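Local coordinates for protein pyruvate kinase (Pseudomonas aeruginosa, PDB 6QXL) that probably catalyses the last step of glycolysis, passing the phosphate of phosphoenolpyruvate to ADP to give pyruvate and ATP, and carries bound glucose-6-phosphate in this structure, at residues 33-38 with 184-189; 134-139 with 144-149; 226-231 with 253-258; 366-371 with 378-383. All coordinates share one frame; numbering follows the deposited sequence.

How the interactions relate
Read from the N terminus, the chain first lays down barrel strand 32-36 and, some 146 residues later, meets it again at 184-189; interaction 1 closes this long loop. Nested inside it is interaction 2, the hairpin 134-139 with 144-149, which belongs to the mixed sheet inserted after the third barrel strand. Interaction 3 then follows in series, joining the loop after barrel strand 217-222 to helix 248-255 after the next one. Interaction 4 comes last, in the C-terminal alpha/beta domain, where helix 359-373 packs on strand 377-383. Interactions 2 and 4 lie on opposite sides of the chain's centre, their centres about 59 Å apart.

Interaction 1 of 4, residues 33-38 with 184-189; sequences ARLNFS and ADMDLD
Leu35 and Met186 reach toward each other tip to tip in the buried interior. From its CB, which points at the opposite segment, Leu35 passes to CG, anti to the carbonyl carbon (chi1 -48°), and one branch, CD1, makes both contacts: Met186 CE at 4.0 Å and, more loosely, Leu188 CD2 at 4.3 Å. The methionine arrives from the other side, its chain bent at the last torsion (chi3 78°) so that the terminal methyl meets the leucine; a flexible methionine and a branched leucine suit this apolar meeting. Strand 32-36 is the second strand of the (beta/alpha)8 barrel, and 184-189 takes in the end of helix 174-185 and the connection to the fourth strand, 190-193; the contact therefore lies in the layer between strands and surrounding helices. Helix 42-58 fills the same layer, with His45 touching both Leu35 and Met186. Asp187 ends helix 174-185 in a Schellman motif, whose positive phi turns the chain so that Leu188 can follow Met186 into the interior. The ring of Phe37, which also stacks edge-to-face with His45, is met by Leu188 from the opposite direction, and Leu188 CD1 approaches Phe37 CZ obliquely at 4.0 Å.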
loop_
_atom_site.group_PDB
_atom_site.type_symbol
_atom_site.label_atom_id
_atom_site.label_comp_id
_atom_site.label_asym_id
_atom_site.label_seq_id
_atom_site.Cartn_x
_atom_site.Cartn_y
_atom_site.Cartn_z
ATOM N N ALA A 33 3.140 23.857 -32.732
ATOM C CA ALA A 33 3.995 24.974 -33.056
ATOM C C ALA A 33 3.561 26.156 -32.212
ATOM O O ALA A 33 2.374 26.516 -32.203
ATOM C CB ALA A 33 3.892 25.314 -34.533
ATOM N N ARG A 34 4.519 26.752 -31.496
ATOM C CA ARG A 34 4.239 27.892 -30.635
ATOM C C ARG A 34 4.666 29.167 -31.359
ATOM O O ARG A 34 5.785 29.256 -31.873
ATOM C CB ARG A 34 4.999 27.749 -29.308
ATOM C CG ARG A 34 5.030 28.984 -28.416
ATOM C CD ARG A 34 5.599 28.602 -27.064
ATOM N NE ARG A 34 5.794 29.784 -26.207
ATOM C CZ ARG A 34 6.913 30.500 -26.105
ATOM N NH1 ARG A 34 8.009 30.191 -26.786
ATOM N NH2 ARG A 34 6.938 31.542 -25.294
ATOM N N LEU A 35 3.771 30.140 -31.383
ATOM C CA LEU A 35 4.023 31.417 -32.003
ATOM C C LEU A 35 4.111 32.406 -30.866
ATOM O O LEU A 35 3.098 32.696 -30.210
ATOM C CB LEU A 35 2.888 31.791 -32.958
ATOM C CG LEU A 35 2.451 30.705 -33.940
ATOM C CD1 LEU A 35 1.342 31.293 -34.827
ATOM C CD2 LEU A 35 3.571 30.215 -34.827
ATOM N N ASN A 36 5.319 32.908 -30.612
ATOM C CA ASN A 36 5.536 33.794 -29.481
ATOM C C ASN A 36 5.258 35.214 -29.917
ATOM O O ASN A 36 6.015 35.777 -30.688
ATOM C CB ASN A 36 6.967 33.614 -28.952
ATOM C CG ASN A 36 7.256 34.450 -27.730
ATOM O OD1 ASN A 36 6.361 35.061 -27.139
ATOM N ND2 ASN A 36 8.509 34.490 -27.354
ATOM N N PHE A 37 4.180 35.796 -29.417
ATOM C CA PHE A 37 3.808 37.151 -29.829
ATOM C C PHE A 37 4.720 38.226 -29.275
ATOM O O PHE A 37 4.633 39.356 -29.714
ATOM C CB PHE A 37 2.349 37.475 -29.472
ATOM C CG PHE A 37 1.328 36.686 -30.250
ATOM C CD1 PHE A 37 1.416 36.546 -31.635
ATOM C CD2 PHE A 37 0.261 36.086 -29.595
ATOM C CE1 PHE A 37 0.465 35.826 -32.349
ATOM C CE2 PHE A 37 -0.703 35.364 -30.295
ATOM C CZ PHE A 37 -0.607 35.238 -31.678
ATOM N N SER A 38 5.597 37.905 -28.336
ATOM C CA SER A 38 6.595 38.891 -27.875
ATOM C C SER A 38 7.473 39.415 -29.028
ATOM O O SER A 38 7.957 40.519 -28.947
ATOM C CB SER A 38 7.525 38.268 -26.830
ATOM O OG SER A 38 6.796 37.794 -25.726
ATOM N N ALA A 184 -7.690 34.777 -32.468
ATOM C CA ALA A 184 -9.024 34.403 -32.939
ATOM C C ALA A 184 -9.117 34.443 -34.466
ATOM O O ALA A 184 -9.646 33.519 -35.087
ATOM C CB ALA A 184 -10.084 35.302 -32.310
ATOM N N ASP A 185 -8.545 35.486 -35.061
ATOM C CA ASP A 185 -8.575 35.664 -36.512
ATOM C C ASP A 185 -7.810 34.558 -37.230
ATOM O O ASP A 185 -8.189 34.163 -38.314
ATOM C CB ASP A 185 -8.022 37.052 -36.884
ATOM C CG ASP A 185 -8.196 37.404 -38.355
ATOM O OD1 ASP A 185 -9.365 37.416 -38.794
ATOM O OD2 ASP A 185 -7.151 37.640 -39.060
ATOM N N MET A 186 -6.744 34.056 -36.620
ATOM C CA MET A 186 -5.947 32.979 -37.214
ATOM C C MET A 186 -6.487 31.591 -36.908
ATOM O O MET A 186 -5.914 30.613 -37.379
ATOM C CB MET A 186 -4.501 33.064 -36.711
ATOM C CG MET A 186 -3.738 34.308 -37.137
ATOM S SD MET A 186 -2.186 34.453 -36.241
ATOM C CE MET A 186 -1.222 33.247 -37.142
ATOM N N ASP A 187 -7.574 31.493 -36.128
ATOM C CA ASP A 187 -8.142 30.196 -35.687
ATOM C C ASP A 187 -7.129 29.344 -34.936
ATOM O O ASP A 187 -6.970 28.154 -35.205
ATOM C CB ASP A 187 -8.712 29.379 -36.872
ATOM C CG ASP A 187 -10.049 29.875 -37.330
ATOM O OD1 ASP A 187 -10.652 30.827 -36.726
ATOM O OD2 ASP A 187 -10.511 29.250 -38.303
ATOM N N LEU A 188 -6.419 29.962 -34.002
ATOM C CA LEU A 188 -5.427 29.235 -33.236
ATOM C C LEU A 188 -6.103 28.221 -32.318
ATOM O O LEU A 188 -7.191 28.463 -31.796
ATOM C CB LEU A 188 -4.559 30.200 -32.429
ATOM C CG LEU A 188 -3.683 31.178 -33.217
ATOM C CD1 LEU A 188 -2.755 31.906 -32.275
ATOM C CD2 LEU A 188 -2.885 30.473 -34.309
ATOM N N ASP A 189 -5.449 27.083 -32.148
ATOM C CA ASP A 189 -5.976 26.000 -31.330
ATOM C C ASP A 189 -5.773 26.244 -29.831
ATOM O O ASP A 189 -6.622 25.872 -29.021
ATOM C CB ASP A 189 -5.330 24.707 -31.770
ATOM C CG ASP A 189 -5.479 24.483 -33.261
ATOM O OD1 ASP A 189 -6.614 24.338 -33.731
ATOM O OD2 ASP A 189 -4.478 24.525 -33.976
#

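Interaction 2 of 4, residues 134-139 with 144-149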
loop_
_atom_site.group_PDB
_atom_site.type_symbol
_atom_site.label_atom_id
_atom_site.label_comp_id
_atom_site.label_asym_id
_atom_site.label_seq_id
_atom_site.Cartn_x
_atom_site.Cartn_y
_atom_site.Cartn_z
ATOM N N MET A 134 21.525 42.363 -10.555
ATOM C CA MET A 134 21.876 43.588 -9.861
ATOM C C MET A 134 21.150 43.685 -8.542
ATOM O O MET A 134 20.099 43.055 -8.351
ATOM C CB MET A 134 21.503 44.791 -10.717
ATOM C CG MET A 134 21.984 44.669 -12.145
ATOM S SD MET A 134 21.971 46.294 -12.866
ATOM C CE MET A 134 22.165 45.885 -14.612
ATOM N N VAL A 135 21.718 44.476 -7.636
ATOM C CA VAL A 135 21.075 44.777 -6.368
ATOM C C VAL A 135 20.817 46.289 -6.288
ATOM O O VAL A 135 21.662 47.088 -6.689
ATOM C CB VAL A 135 21.908 44.268 -5.172
ATOM C CG1 VAL A 135 23.306 44.899 -5.155
ATOM C CG2 VAL A 135 21.165 44.519 -3.850
ATOM N N VAL A 136 19.652 46.656 -5.758
ATOM C CA VAL A 136 19.263 48.054 -5.644
ATOM C C VAL A 136 19.971 48.669 -4.433
ATOM O O VAL A 136 19.800 48.209 -3.301
ATOM C CB VAL A 136 17.735 48.190 -5.481
ATOM C CG1 VAL A 136 17.320 49.648 -5.271
ATOM C CG2 VAL A 136 17.018 47.612 -6.690
ATOM N N GLU A 137 20.783 49.697 -4.682
ATOM C CA GLU A 137 21.513 50.398 -3.610
ATOM C C GLU A 137 20.787 51.647 -3.121
ATOM O O GLU A 137 20.890 51.987 -1.946
ATOM C CB GLU A 137 22.912 50.802 -4.105
ATOM C CG GLU A 137 23.965 49.665 -4.126
ATOM C CD GLU A 137 25.356 50.159 -4.449
ATOM O OE1 GLU A 137 25.476 51.208 -5.132
ATOM O OE2 GLU A 137 26.337 49.466 -4.098
ATOM N N GLU A 138 20.117 52.359 -4.028
ATOM C CA GLU A 138 19.407 53.593 -3.703
ATOM C C GLU A 138 18.153 53.693 -4.555
ATOM O O GLU A 138 18.127 53.248 -5.705
ATOM C CB GLU A 138 20.278 54.823 -3.958
ATOM C CG GLU A 138 21.505 54.935 -3.072
ATOM C CD GLU A 138 22.346 56.180 -3.354
ATOM O OE1 GLU A 138 21.999 57.020 -4.181
ATOM O OE2 GLU A 138 23.400 56.297 -2.711
ATOM N N VAL A 139 17.109 54.276 -3.975
ATOM C CA VAL A 139 15.859 54.514 -4.659
ATOM C C VAL A 139 15.586 56.016 -4.622
ATOM O O VAL A 139 15.718 56.642 -3.575
ATOM C CB VAL A 139 14.695 53.755 -3.982
ATOM C CG1 VAL A 139 13.397 53.984 -4.719
ATOM C CG2 VAL A 139 14.971 52.304 -3.980
ATOM N N LEU A 144 16.154 53.690 -10.091
ATOM C CA LEU A 144 16.783 52.751 -9.188
ATOM C C LEU A 144 18.283 52.766 -9.484
ATOM O O LEU A 144 18.700 52.654 -10.649
ATOM C CB LEU A 144 16.253 51.355 -9.394
ATOM C CG LEU A 144 14.775 51.094 -9.082
ATOM C CD1 LEU A 144 14.447 49.625 -9.360
ATOM C CD2 LEU A 144 14.373 51.355 -7.623
ATOM N N ARG A 145 19.090 52.918 -8.434
ATOM C CA ARG A 145 20.535 52.959 -8.564
ATOM C C ARG A 145 21.102 51.664 -8.031
ATOM O O ARG A 145 20.918 51.340 -6.848
ATOM C CB ARG A 145 21.106 54.117 -7.771
ATOM C CG ARG A 145 20.711 55.467 -8.334
ATOM C CD ARG A 145 20.957 56.590 -7.355
ATOM N NE ARG A 145 20.174 57.765 -7.753
ATOM C CZ ARG A 145 19.760 58.742 -6.968
ATOM N NH1 ARG A 145 20.199 58.772 -5.702
ATOM N NH2 ARG A 145 19.068 59.733 -7.477
ATOM N N CYS A 146 21.801 50.928 -8.899
ATOM C CA CYS A 146 22.149 49.549 -8.620
ATOM C C CYS A 146 23.636 49.263 -8.728
ATOM O O CYS A 146 24.405 50.022 -9.338
ATOM C CB CYS A 146 21.393 48.630 -9.579
ATOM S SG CYS A 146 19.597 48.895 -9.619
ATOM N N ARG A 147 24.029 48.153 -8.125
ATOM C CA ARG A 147 25.350 47.566 -8.283
ATOM C C ARG A 147 25.203 46.215 -8.982
ATOM O O ARG A 147 24.301 45.428 -8.644
ATOM C CB ARG A 147 26.001 47.368 -6.904
ATOM C CG ARG A 147 27.482 47.075 -6.970
ATOM C CD ARG A 147 28.117 46.900 -5.609
ATOM N NE ARG A 147 27.695 45.681 -4.921
ATOM C CZ ARG A 147 26.852 45.583 -3.888
ATOM N NH1 ARG A 147 26.249 46.666 -3.385
ATOM N NH2 ARG A 147 26.600 44.401 -3.357
ATOM N N VAL A 148 26.087 45.932 -9.932
ATOM C CA VAL A 148 26.051 44.664 -10.648
ATOM C C VAL A 148 26.661 43.561 -9.774
ATOM O O VAL A 148 27.780 43.683 -9.267
ATOM C CB VAL A 148 26.811 44.761 -11.988
ATOM C CG1 VAL A 148 26.890 43.396 -12.685
ATOM C CG2 VAL A 148 26.167 45.819 -12.887
ATOM N N LEU A 149 25.889 42.496 -9.574
ATOM C CA LEU A 149 26.344 41.309 -8.843
ATOM C C LEU A 149 26.920 40.271 -9.806
ATOM O O LEU A 149 27.928 39.632 -9.501
ATOM C CB LEU A 149 25.203 40.689 -8.054
ATOM C CG LEU A 149 24.749 41.525 -6.844
ATOM C CD1 LEU A 149 23.705 40.751 -6.042
ATOM C CD2 LEU A 149 25.903 42.046 -5.939
#
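Two salt bridges span this beta hairpin, formed by the antiparallel strands 132-139 and 143-148. Arg147 NH1 gives a 2.9 Å bond to Glu137 OE2, which lies in the guanidinium plane and is approached on its anti side; Lys91 is a second partner of the same oxygen. Arg147 CG is anti to its backbone nitrogen and the chain bends farther out (chi3 69°), letting the arginine cross the glutamate at about a right angle. Arg145 NH1 meets Glu138 OE1 at 2.9 Å, again within the guanidinium plane, with the carboxylate turned 70° from it; Arg145 NE pairs with Glu143.

A classic beta bulge puts both Glu137 and Glu138 opposite Arg145: their backbone nitrogens donate to Arg145 O, Glu137 N at 2.7 Å and Glu138 N at 3.1 Å. The extra residue shifts the register by one, and regular pairing resumes with Arg145 N bonded to Glu138 O. Val135 and Arg147 make the other reciprocal backbone pair.

Met134, Val136, Val139, Leu144, Cys146 and Val148 line one face: valines, which favour extended backbone, with longer Met134 and Leu144 and small Cys146. Strands 124-127 and 91-95 flank the hairpin in the same sheet, and Leu86 touches Met134 and Val148 on this face. Leu144 CD2 lies 3.8 Å from Val139 CG2. On the arginine face, Val135 CG1 sits over the Arg147 guanidinium, 3.6 Å above its plane and offset toward the rim.

Interaction 3 of 4, residues 226-231 with 253-258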
loop_
_atom_site.group_PDB
_atom_site.type_symbol
_atom_site.label_atom_id
_atom_site.label_comp_id
_atom_site.label_asym_id
_atom_site.label_seq_id
_atom_site.Cartn_x
_atom_site.Cartn_y
_atom_site.Cartn_z
ATOM N N GLU A 226 2.939 34.178 -6.730
ATOM C CA GLU A 226 1.593 34.159 -6.133
ATOM C C GLU A 226 0.790 32.967 -6.621
ATOM O O GLU A 226 -0.045 32.459 -5.890
ATOM C CB GLU A 226 0.840 35.464 -6.458
ATOM C CG GLU A 226 1.441 36.749 -5.879
ATOM C CD GLU A 226 2.653 37.302 -6.620
ATOM O OE1 GLU A 226 3.009 36.881 -7.748
ATOM O OE2 GLU A 226 3.332 38.129 -6.027
ATOM N N ALA A 227 1.055 32.516 -7.838
ATOM C CA ALA A 227 0.351 31.366 -8.410
ATOM C C ALA A 227 0.646 30.035 -7.717
ATOM O O ALA A 227 -0.160 29.109 -7.822
ATOM C CB ALA A 227 0.666 31.250 -9.899
ATOM N N VAL A 228 1.785 29.939 -7.029
ATOM C CA VAL A 228 2.185 28.699 -6.359
ATOM C C VAL A 228 2.348 28.889 -4.856
ATOM O O VAL A 228 2.885 28.016 -4.178
ATOM C CB VAL A 228 3.484 28.135 -6.974
ATOM C CG1 VAL A 228 3.218 27.697 -8.406
ATOM C CG2 VAL A 228 4.613 29.176 -6.946
ATOM N N ALA A 229 1.854 30.011 -4.332
ATOM C CA ALA A 229 1.961 30.321 -2.905
ATOM C C ALA A 229 1.322 29.236 -2.036
ATOM O O ALA A 229 1.790 28.983 -0.945
ATOM C CB ALA A 229 1.308 31.664 -2.610
ATOM N N ASP A 230 0.247 28.620 -2.512
ATOM C CA ASP A 230 -0.398 27.549 -1.794
ATOM C C ASP A 230 -1.293 26.785 -2.750
ATOM O O ASP A 230 -1.515 27.198 -3.892
ATOM C CB ASP A 230 -1.252 28.106 -0.629
ATOM C CG ASP A 230 -2.281 29.133 -1.097
ATOM O OD1 ASP A 230 -1.840 30.252 -1.419
ATOM O OD2 ASP A 230 -3.490 28.880 -1.295
ATOM N N ASP A 231 -1.812 25.657 -2.274
ATOM C CA ASP A 231 -2.609 24.779 -3.140
ATOM C C ASP A 231 -3.861 25.443 -3.690
ATOM O O ASP A 231 -4.222 25.210 -4.837
ATOM C CB ASP A 231 -2.947 23.474 -2.428
ATOM C CG ASP A 231 -1.713 22.540 -2.297
ATOM O OD1 ASP A 231 -0.579 22.928 -2.667
ATOM O OD2 ASP A 231 -1.845 21.413 -1.805
ATOM N N VAL A 253 13.029 32.555 -11.582
ATOM C CA VAL A 253 13.392 33.871 -11.107
ATOM C C VAL A 253 12.526 34.255 -9.904
ATOM O O VAL A 253 13.027 34.762 -8.896
ATOM C CB VAL A 253 13.273 34.907 -12.229
ATOM C CG1 VAL A 253 13.400 36.321 -11.679
ATOM C CG2 VAL A 253 14.323 34.688 -13.290
ATOM N N GLU A 254 11.222 33.997 -10.000
ATOM C CA GLU A 254 10.292 34.449 -8.970
ATOM C C GLU A 254 10.407 33.636 -7.633
ATOM O O GLU A 254 10.213 34.205 -6.607
ATOM C CB GLU A 254 8.862 34.484 -9.531
ATOM C CG GLU A 254 8.767 35.980 -10.147
ATOM C CD GLU A 254 7.448 36.496 -10.261
ATOM O OE1 GLU A 254 7.091 37.200 -11.197
ATOM O OE2 GLU A 254 6.567 36.252 -9.395
ATOM N N ILE A 255 10.616 32.342 -7.733
ATOM C CA ILE A 255 10.672 31.512 -6.515
ATOM C C ILE A 255 12.034 30.911 -6.212
ATOM O O ILE A 255 12.192 30.298 -5.177
ATOM C CB ILE A 255 9.623 30.372 -6.541
ATOM C CG1 ILE A 255 9.959 29.331 -7.608
ATOM C CG2 ILE A 255 8.255 30.939 -6.786
ATOM C CD1 ILE A 255 9.041 28.125 -7.617
ATOM N N GLY A 256 12.986 31.068 -7.124
ATOM C CA GLY A 256 14.332 30.488 -6.973
ATOM C C GLY A 256 14.477 29.123 -7.614
ATOM O O GLY A 256 13.614 28.268 -7.481
ATOM N N ASP A 257 15.559 28.911 -8.339
ATOM C CA ASP A 257 15.735 27.647 -9.056
ATOM C C ASP A 257 15.737 26.409 -8.135
ATOM O O ASP A 257 15.301 25.348 -8.524
ATOM C CB ASP A 257 16.856 27.698 -10.086
ATOM C CG ASP A 257 18.221 28.028 -9.497
ATOM O OD1 ASP A 257 18.389 27.898 -8.260
ATOM O OD2 ASP A 257 19.144 28.440 -10.279
ATOM N N ALA A 258 16.204 26.555 -6.903
ATOM C CA ALA A 258 16.227 25.445 -5.955
ATOM C C ALA A 258 14.838 24.930 -5.543
ATOM O O ALA A 258 14.728 23.858 -4.968
ATOM C CB ALA A 258 17.015 25.821 -4.727
#
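Glu254 OE1 is gripped by two groups, Arg224 in a salt bridge and Asn161 ND2 in a hydrogen bond, while its other oxygen, OE2, accepts from the backbone nitrogen of Ala225, and Glu226 OE1 in turn pairs with Arg197. The contact joins two neighbouring beta-alpha connections of the (beta/alpha)8 barrel: 226-231 in the loop after strand 217-222, and the end of helix 248-255 after strand 243-247. Across it, Glu226 OE1 lies 4.0 Å from Glu254 OE2, the carboxylates turned 77° against each other. Two like charges would be expected to repel, but each has its cationic partner, and the arginines probably offset much of the cost. A bend in the Glu226 chain at its second torsion (chi2 78°) brings the carboxylate near Glu254. Glu223, just after strand 217-222, and Asp250, in helix 248-255 itself, bind the magnesium ion; the Glu254 side chain stays about 9 Å from it.

Beside the acids the contact becomes apolar: branched Val228 and Ile255 offer methyls to each other, and both also touch Ile263 of helix 260-273. Val228 crosses Ile255 at about a right angle, and their CG2 methyls meet at 4.0 Å.

Interaction 4 of 4, residues 366-371 with 378-383. With G6P (6-O-phosphono-alpha-D-glucopyranose), chain M.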
loop_
_atom_site.group_PDB
_atom_site.type_symbol
_atom_site.label_atom_id
_atom_site.label_comp_id
_atom_site.label_asym_id
_atom_site.label_seq_id
_atom_site.Cartn_x
_atom_site.Cartn_y
_atom_site.Cartn_z
ATOM N N ALA A 366 -13.345 3.970 -17.032
ATOM C CA ALA A 366 -13.612 2.546 -17.127
ATOM C C ALA A 366 -12.861 1.902 -18.281
ATOM O O ALA A 366 -12.457 0.740 -18.193
ATOM C CB ALA A 366 -15.103 2.308 -17.263
ATOM N N SER A 367 -12.661 2.657 -19.358
ATOM C CA SER A 367 -11.928 2.152 -20.511
ATOM C C SER A 367 -10.453 2.016 -20.208
ATOM O O SER A 367 -9.823 1.025 -20.597
ATOM C CB SER A 367 -12.117 3.069 -21.721
ATOM O OG SER A 367 -13.482 3.268 -22.010
ATOM N N MET A 368 -9.886 3.011 -19.527
ATOM C CA MET A 368 -8.465 2.910 -19.161
ATOM C C MET A 368 -8.226 1.751 -18.207
ATOM O O MET A 368 -7.273 0.981 -18.394
ATOM C CB MET A 368 -7.956 4.210 -18.582
ATOM C CG MET A 368 -8.026 5.363 -19.573
ATOM S SD MET A 368 -7.359 4.985 -21.205
ATOM C CE MET A 368 -5.609 4.908 -20.863
ATOM N N TYR A 369 -9.122 1.585 -17.225
ATOM C CA TYR A 369 -9.082 0.401 -16.369
ATOM C C TYR A 369 -9.126 -0.881 -17.187
ATOM O O TYR A 369 -8.297 -1.767 -17.012
ATOM C CB TYR A 369 -10.228 0.423 -15.384
ATOM C CG TYR A 369 -10.416 -0.844 -14.587
ATOM C CD1 TYR A 369 -9.645 -1.093 -13.449
ATOM C CD2 TYR A 369 -11.384 -1.778 -14.952
ATOM C CE1 TYR A 369 -9.844 -2.238 -12.705
ATOM C CE2 TYR A 369 -11.603 -2.906 -14.174
ATOM C CZ TYR A 369 -10.838 -3.126 -13.055
ATOM O OH TYR A 369 -11.064 -4.247 -12.300
ATOM N N THR A 370 -10.079 -0.976 -18.098
ATOM C CA THR A 370 -10.219 -2.192 -18.876
ATOM C C THR A 370 -8.983 -2.455 -19.729
ATOM O O THR A 370 -8.462 -3.569 -19.755
ATOM C CB THR A 370 -11.473 -2.128 -19.755
ATOM O OG1 THR A 370 -12.606 -1.932 -18.914
ATOM C CG2 THR A 370 -11.649 -3.399 -20.534
ATOM N N ALA A 371 -8.508 -1.425 -20.420
ATOM C CA ALA A 371 -7.355 -1.573 -21.319
ATOM C C ALA A 371 -6.084 -1.943 -20.572
ATOM O O ALA A 371 -5.307 -2.779 -21.035
ATOM C CB ALA A 371 -7.138 -0.315 -22.129
ATOM N N LYS A 378 -5.484 -3.594 -27.895
ATOM C CA LYS A 378 -4.363 -2.946 -28.533
ATOM C C LYS A 378 -4.633 -1.499 -28.891
ATOM O O LYS A 378 -3.712 -0.805 -29.332
ATOM C CB LYS A 378 -3.968 -3.708 -29.802
ATOM C CG LYS A 378 -3.606 -5.171 -29.585
ATOM C CD LYS A 378 -2.352 -5.383 -28.746
ATOM C CE LYS A 378 -2.066 -6.869 -28.662
ATOM N NZ LYS A 378 -1.150 -7.162 -27.546
ATOM N N ALA A 379 -5.865 -1.039 -28.739
ATOM C CA ALA A 379 -6.185 0.347 -29.048
ATOM C C ALA A 379 -7.519 0.750 -28.476
ATOM O O ALA A 379 -8.333 -0.092 -28.168
ATOM C CB ALA A 379 -6.175 0.583 -30.558
ATOM N N ILE A 380 -7.718 2.050 -28.330
ATOM C CA ILE A 380 -8.982 2.604 -27.899
ATOM C C ILE A 380 -9.496 3.540 -28.964
ATOM O O ILE A 380 -8.848 4.522 -29.294
ATOM C CB ILE A 380 -8.833 3.374 -26.583
ATOM C CG1 ILE A 380 -8.349 2.417 -25.480
ATOM C CG2 ILE A 380 -10.143 4.079 -26.233
ATOM C CD1 ILE A 380 -8.258 3.042 -24.139
ATOM N N ILE A 381 -10.669 3.215 -29.515
ATOM C CA ILE A 381 -11.353 4.012 -30.523
ATOM C C ILE A 381 -12.329 4.882 -29.762
ATOM O O ILE A 381 -13.364 4.416 -29.293
ATOM C CB ILE A 381 -12.061 3.108 -31.539
ATOM C CG1 ILE A 381 -11.013 2.333 -32.337
ATOM C CG2 ILE A 381 -12.942 3.913 -32.491
ATOM C CD1 ILE A 381 -11.609 1.309 -33.293
ATOM N N CYS A 382 -12.001 6.156 -29.643
ATOM C CA CYS A 382 -12.841 7.078 -28.907
ATOM C C CYS A 382 -13.506 8.033 -29.893
ATOM O O CYS A 382 -12.871 8.951 -30.406
ATOM C CB CYS A 382 -12.008 7.819 -27.877
ATOM S SG CYS A 382 -12.998 8.994 -26.951
ATOM N N LEU A 383 -14.785 7.804 -30.166
ATOM C CA LEU A 383 -15.552 8.702 -31.013
ATOM C C LEU A 383 -15.866 9.923 -30.191
ATOM O O LEU A 383 -16.564 9.826 -29.191
ATOM C CB LEU A 383 -16.839 8.055 -31.513
ATOM C CG LEU A 383 -16.758 6.695 -32.180
ATOM C CD1 LEU A 383 -18.111 6.422 -32.855
ATOM C CD2 LEU A 383 -15.610 6.563 -33.165
HETATM C C1 G6P M . -19.483 10.628 -29.594
HETATM C C2 G6P M . -20.693 11.088 -30.383
HETATM C C3 G6P M . -21.685 11.483 -29.297
HETATM C C4 G6P M . -21.063 12.041 -28.030
HETATM C C5 G6P M . -19.785 12.722 -28.495
HETATM C C6 G6P M . -19.183 13.537 -27.365
HETATM O O1 G6P M . -18.737 9.901 -30.560
HETATM O O2 G6P M . -20.388 12.133 -31.342
HETATM O O3 G6P M . -22.225 10.230 -28.964
HETATM O O4 G6P M . -21.996 12.878 -27.299
HETATM O O5 G6P M . -18.854 11.763 -28.993
HETATM O O6 G6P M . -17.772 13.656 -27.406
HETATM P P G6P M . -16.995 14.642 -26.342
HETATM O O1P G6P M . -16.860 15.992 -27.004
HETATM O O2P G6P M . -15.818 13.695 -26.399
HETATM O O3P G6P M . -17.761 14.947 -25.029
#
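Helix 366-371 and strand 378-383 run nearly antiparallel, their axes 166° apart in direction and 10.0 Å apart at closest approach, a distance usual for a helix lying on a sheet. A short turn links them, and the backbones come nearest at Ala371 and Lys378. Helix 359-373 leads into strand 377-383, the central strand of the mixed sheet of the C-terminal alpha/beta domain. Within the helix, Ala366 O accepts twice, from Thr370 N and from Thr370 OG1, which reach it from opposite faces of its plane; the threonine hydroxyl is thereby satisfied inside a buried helix.

One side chain, Ile380, carries most of the contact. Its CG1 stands anti to the carbonyl carbon (chi1 -61°) and the branch continues extended, lifting CD1 to the helix. There CD1 meets Met368 SD at 3.6 Å and Ala371 CB at 4.1 Å. Met368 folds at both its second and third torsions and crosses the isoleucine at about a right angle, bringing its sulfur against CD1. The small Ala371 is consistent with the close approach of the backbones at this end, and Met393 touches both Met368 and Ile380.

The helix also faces the third subunit, where Tyr369 stacks on Tyr369 of that chain. Farther along, Leu383 belongs to the glucose-6-phosphate pocket, although the modelled closeness of the sugar's O1 leaves its bond to Leu383 O doubtful. The side-chain contacts between helix and strand are apolar, so they depend on shape and burial, and they join the subunit-facing helix to the strand that ends at the ligand pocket.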